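Local coordinates for protein alpha-amylase (Eisenia fetida, PDB 6M4K) that probably hydrolyses internal alpha-1,4-glucosidic linkages in starch-like polysaccharides, as a calcium-binding alpha-amylase of glycosyl hydrolase family 13, at residues T90-L94 / G95-Y99; R387-E390 / M391-M394. One frame throughout, in Å; residues are numbered along the deposited sequence.

Contact 1: residues T90-L94 / G95-Y99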
loop_
_atom_site.group_PDB
_atom_site.type_symbol
_atom_site.label_atom_id
_atom_site.label_comp_id
_atom_site.label_asym_id
_atom_site.label_seq_id
_atom_site.Cartn_x
_atom_site.Cartn_y
_atom_site.Cartn_z
ATOM N N THR A 90 -13.476 14.599 -8.991
ATOM C CA THR A 90 -14.557 14.151 -8.119
ATOM C C THR A 90 -14.018 13.735 -6.759
ATOM O O THR A 90 -14.582 14.079 -5.711
ATOM C CB THR A 90 -15.258 12.961 -8.777
ATOM O OG1 THR A 90 -15.889 13.383 -9.991
ATOM C CG2 THR A 90 -16.297 12.356 -7.837
ATOM N N CYS A 91 -12.929 12.971 -6.763
ATOM C CA CYS A 91 -12.361 12.482 -5.516
ATOM C C CYS A 91 -11.845 13.643 -4.673
ATOM O O CYS A 91 -12.149 13.746 -3.481
ATOM C CB CYS A 91 -11.263 11.454 -5.813
ATOM S SG CYS A 91 -11.905 9.890 -6.452
ATOM N N ASN A 92 -11.090 14.555 -5.304
ATOM C CA ASN A 92 -10.605 15.734 -4.591
ATOM C C ASN A 92 -11.748 16.540 -3.995
ATOM O O ASN A 92 -11.645 17.014 -2.858
ATOM C CB ASN A 92 -9.771 16.619 -5.514
ATOM C CG ASN A 92 -8.398 16.056 -5.785
ATOM O OD1 ASN A 92 -8.077 14.938 -5.372
ATOM N ND2 ASN A 92 -7.566 16.834 -6.479
ATOM N N ASN A 93 -12.841 16.715 -4.746
ATOM C CA ASN A 93 -13.983 17.459 -4.215
ATOM C C ASN A 93 -14.598 16.775 -3.007
ATOM O O ASN A 93 -15.209 17.444 -2.167
ATOM C CB ASN A 93 -15.041 17.685 -5.296
ATOM C CG ASN A 93 -14.628 18.731 -6.309
ATOM O OD1 ASN A 93 -13.743 19.540 -6.041
ATOM N ND2 ASN A 93 -15.268 18.723 -7.471
ATOM N N LEU A 94 -14.470 15.452 -2.909
ATOM C CA LEU A 94 -14.940 14.702 -1.748
ATOM C C LEU A 94 -13.910 14.603 -0.636
ATOM O O LEU A 94 -14.201 14.000 0.402
ATOM C CB LEU A 94 -15.349 13.289 -2.166
ATOM C CG LEU A 94 -16.661 13.221 -2.937
ATOM C CD1 LEU A 94 -16.770 11.888 -3.655
ATOM C CD2 LEU A 94 -17.818 13.398 -1.974
ATOM N N GLY A 95 -12.716 15.157 -0.826
ATOM C CA GLY A 95 -11.689 15.066 0.185
ATOM C C GLY A 95 -11.016 13.713 0.274
ATOM O O GLY A 95 -10.563 13.323 1.361
ATOM N N VAL A 96 -10.950 12.983 -0.837
ATOM C CA VAL A 96 -10.255 11.700 -0.926
ATOM C C VAL A 96 -9.241 11.857 -2.050
ATOM O O VAL A 96 -9.621 12.054 -3.211
ATOM C CB VAL A 96 -11.225 10.545 -1.203
ATOM C CG1 VAL A 96 -10.457 9.241 -1.343
ATOM C CG2 VAL A 96 -12.250 10.436 -0.079
ATOM N N TYR A 97 -7.959 11.813 -1.714
ATOM C CA TYR A 97 -6.922 12.234 -2.649
ATOM C C TYR A 97 -6.325 11.061 -3.426
ATOM O O TYR A 97 -6.559 9.891 -3.114
ATOM C CB TYR A 97 -5.876 13.079 -1.916
ATOM C CG TYR A 97 -6.555 14.265 -1.261
ATOM C CD1 TYR A 97 -7.353 15.126 -2.011
ATOM C CD2 TYR A 97 -6.476 14.473 0.105
ATOM C CE1 TYR A 97 -8.018 16.188 -1.427
ATOM C CE2 TYR A 97 -7.136 15.553 0.702
ATOM C CZ TYR A 97 -7.898 16.393 -0.080
ATOM O OH TYR A 97 -8.556 17.447 0.521
ATOM N N ILE A 98 -5.553 11.393 -4.460
ATOM C CA ILE A 98 -5.075 10.430 -5.452
ATOM C C ILE A 98 -3.553 10.426 -5.449
ATOM O O ILE A 98 -2.920 11.471 -5.664
ATOM C CB ILE A 98 -5.608 10.759 -6.856
ATOM C CG1 ILE A 98 -7.137 10.739 -6.879
ATOM C CG2 ILE A 98 -5.032 9.791 -7.899
ATOM C CD1 ILE A 98 -7.768 9.373 -6.585
ATOM N N TYR A 99 -2.967 9.245 -5.255
ATOM C CA TYR A 99 -1.528 9.041 -5.359
ATOM C C TYR A 99 -1.258 8.141 -6.552
ATOM O O TYR A 99 -1.797 7.028 -6.632
ATOM C CB TYR A 99 -0.976 8.426 -4.072
ATOM C CG TYR A 99 -1.480 9.169 -2.865
ATOM C CD1 TYR A 99 -1.054 10.462 -2.593
ATOM C CD2 TYR A 99 -2.464 8.624 -2.054
ATOM C CE1 TYR A 99 -1.553 11.167 -1.505
ATOM C CE2 TYR A 99 -2.973 9.321 -0.968
ATOM C CZ TYR A 99 -2.511 10.592 -0.703
ATOM O OH TYR A 99 -3.019 11.283 0.376
HETATM O O HOH W 1 -5.538 14.119 -5.316
HETATM O O HOH W 2 -10.475 18.628 -0.877
#
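N92 and Y97 each set CG anti to their own carbonyl carbon and beside the backbone N (chi1 -75° and -57°), and this brings the amide to the tyrosine ring. Both side chains leave the backbone away from the other segment, then fold back. They cross at about a right angle, with the amide and ring planes 68° apart. N92 OD1 meets the ring at its edge, near the plane, 3.4 Å from Y97 CD1. G95 C sits over one face of the ring, nearer its margin.

Two waters bridge the same pair of segments. Water 1 donates to N92 OD1 (2.7 Å) and accepts from I98 N (2.9 Å). Water 2 lies in the ring plane and joins Y97 OH (2.7 Å) to N92 O. Phenylalanine here would probably leave that water with one anchor fewer and the weak bond to Q13 unmade.

The backbone turns in a Schellman motif at the end of helix 81-93. V96 N gives an almost straight bond to C91 O (3.0 Å), and G95 N bonds N92 O from above its carbonyl plane. G95 has positive phi; a beta carbon there would lie only 2.6 Å from L94 O, a clash. The turn feeds strand 97-102, the third strand of the TIM barrel. From that strand, I98 CD1 packs back on C91 CB (4.1 Å) of the helix, while C91 SG forms the disulfide with C34.

N92 ND2 bonds G193 O, so both ends of this buried amide have partners. N92 O also serves twice, to G95 N and to water 2. The chemistry implies an amide held against rotation and a helix end tied to its strand through both backbone and water.

Contact 2: residues R387-E390 / M391-M394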
loop_
_atom_site.group_PDB
_atom_site.type_symbol
_atom_site.label_atom_id
_atom_site.label_comp_id
_atom_site.label_asym_id
_atom_site.label_seq_id
_atom_site.Cartn_x
_atom_site.Cartn_y
_atom_site.Cartn_z
ATOM N N ARG A 387 -13.464 -2.568 2.194
ATOM C CA ARG A 387 -14.878 -2.619 2.542
ATOM C C ARG A 387 -15.231 -3.722 3.535
ATOM O O ARG A 387 -16.412 -3.866 3.876
ATOM C CB ARG A 387 -15.740 -2.779 1.284
ATOM C CG ARG A 387 -15.807 -1.571 0.362
ATOM C CD ARG A 387 -17.154 -1.562 -0.343
ATOM N NE ARG A 387 -17.303 -0.502 -1.330
ATOM C CZ ARG A 387 -18.486 -0.109 -1.790
ATOM N NH1 ARG A 387 -19.593 -0.683 -1.329
ATOM N NH2 ARG A 387 -18.572 0.860 -2.692
ATOM N N TRP A 388 -14.270 -4.518 3.998
ATOM C CA TRP A 388 -14.569 -5.483 5.049
ATOM C C TRP A 388 -14.830 -4.737 6.347
ATOM O O TRP A 388 -14.085 -3.821 6.705
ATOM C CB TRP A 388 -13.387 -6.424 5.265
ATOM C CG TRP A 388 -13.037 -7.336 4.116
ATOM C CD1 TRP A 388 -13.582 -7.354 2.867
ATOM C CD2 TRP A 388 -12.040 -8.361 4.134
ATOM N NE1 TRP A 388 -12.985 -8.340 2.099
ATOM C CE2 TRP A 388 -12.034 -8.969 2.863
ATOM C CE3 TRP A 388 -11.153 -8.827 5.110
ATOM C CZ2 TRP A 388 -11.183 -10.025 2.548
ATOM C CZ3 TRP A 388 -10.303 -9.868 4.793
ATOM C CH2 TRP A 388 -10.323 -10.455 3.521
ATOM N N ARG A 389 -15.870 -5.150 7.079
ATOM C CA ARG A 389 -16.211 -4.461 8.320
ATOM C C ARG A 389 -15.038 -4.449 9.291
ATOM O O ARG A 389 -14.799 -3.447 9.980
ATOM C CB ARG A 389 -17.442 -5.103 8.978
ATOM C CG ARG A 389 -17.892 -4.410 10.274
ATOM C CD ARG A 389 -18.967 -5.228 11.001
ATOM N NE ARG A 389 -18.364 -6.468 11.467
ATOM C CZ ARG A 389 -18.506 -7.650 10.884
ATOM N NH1 ARG A 389 -19.294 -7.801 9.822
ATOM N NH2 ARG A 389 -17.845 -8.691 11.382
ATOM N N GLU A 390 -14.305 -5.563 9.387
ATOM C CA GLU A 390 -13.178 -5.621 10.307
ATOM C C GLU A 390 -12.129 -4.577 9.952
ATOM O O GLU A 390 -11.472 -4.026 10.846
ATOM C CB GLU A 390 -12.573 -7.025 10.310
ATOM C CG GLU A 390 -13.554 -8.138 10.731
ATOM C CD GLU A 390 -14.323 -8.774 9.575
ATOM O OE1 GLU A 390 -14.469 -8.163 8.493
ATOM O OE2 GLU A 390 -14.785 -9.926 9.747
ATOM N N MET A 391 -11.990 -4.267 8.663
ATOM C CA MET A 391 -11.053 -3.237 8.228
ATOM C C MET A 391 -11.616 -1.841 8.449
ATOM O O MET A 391 -10.989 -1.011 9.103
ATOM C CB MET A 391 -10.710 -3.413 6.750
ATOM C CG MET A 391 -9.508 -4.278 6.501
ATOM S SD MET A 391 -9.701 -5.927 7.205
ATOM C CE MET A 391 -8.346 -6.788 6.413
ATOM N N TYR A 392 -12.794 -1.552 7.898
ATOM C CA TYR A 392 -13.257 -0.170 7.985
ATOM C C TYR A 392 -13.608 0.237 9.407
ATOM O O TYR A 392 -13.432 1.405 9.767
ATOM C CB TYR A 392 -14.338 0.174 6.956
ATOM C CG TYR A 392 -15.701 -0.477 7.116
ATOM C CD1 TYR A 392 -16.552 -0.131 8.156
ATOM C CD2 TYR A 392 -16.152 -1.395 6.180
ATOM C CE1 TYR A 392 -17.808 -0.714 8.278
ATOM C CE2 TYR A 392 -17.409 -1.966 6.278
ATOM C CZ TYR A 392 -18.221 -1.635 7.332
ATOM O OH TYR A 392 -19.474 -2.225 7.434
ATOM N N ASN A 393 -14.059 -0.699 10.250
ATOM C CA ASN A 393 -14.299 -0.329 11.640
ATOM C C ASN A 393 -12.996 -0.136 12.405
ATOM O O ASN A 393 -12.952 0.643 13.361
ATOM C CB ASN A 393 -15.219 -1.338 12.324
ATOM C CG ASN A 393 -16.681 -0.979 12.159
ATOM O OD1 ASN A 393 -17.013 0.012 11.505
ATOM N ND2 ASN A 393 -17.565 -1.772 12.759
ATOM N N MET A 394 -11.924 -0.819 11.995
ATOM C CA MET A 394 -10.624 -0.537 12.582
ATOM C C MET A 394 -9.999 0.731 12.015
ATOM O O MET A 394 -9.176 1.350 12.697
ATOM C CB MET A 394 -9.677 -1.733 12.463
ATOM C CG MET A 394 -10.006 -2.869 13.438
ATOM S SD MET A 394 -10.101 -2.356 15.164
ATOM C CE MET A 394 -8.468 -1.648 15.411
#
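Y392 lays its ring beneath R389 CA, the close-packed part of this first helical turn. R389 CA is 3.7 Å from the ring centroid and over one face, a CH-pi contact displaced from the ring centre. Chi1 of 68° puts Y392 CG between its backbone N and carbonyl carbon, and this swings the ring back along the chain. The ring edge then meets R387 O, 3.2 Å from Y392 CE2. Its OH end runs beside R389 CB, and H40 meets the ring edge-to-face.

W388 is the N-cap of helix 389-401. Its carbonyl O accepts Y392 N at 2.9 Å, nearly along the C=O axis, and M391 N only weakly. The next bond, N393 N to R389 O, is also 2.9 Å.

The charged side is looser. R389 NH2 and E390 OE2 are 3.7 Å apart, a long salt bridge of charges only, since no N-H of R389 is aimed at the oxygen. Their firmer partners lie beyond the helix: I453 O for R389 NE, K326 and N490 for E390 OE2. R389 CG still rests on N393 ND2 (3.6 Å), which bonds V452 O. M391 CE lies obliquely by W388 CE3, but M391 has two conformers and this contact is less certain.

From the N terminus, contact 1 comes first. It closes the tight turn by which helix 81-93 enters strand 97-102 of the barrel. Contact 2 follows far along the chain, after the eighth barrel strand, 339-344, and closes the first turn of helix 389-401. The two are in series and neither nests nor crosses. Their centres are about 20 Å apart and their nearest atoms about 11 Å, so they do not touch. Helix 27-39 is a common neighbour: L94 and V96 of contact 1 pack on C34, while R387 of contact 2 reaches E33 and W36. Contact 2 also borders helix 322-334 and, through V452 and N490, the C-terminal all-beta domain.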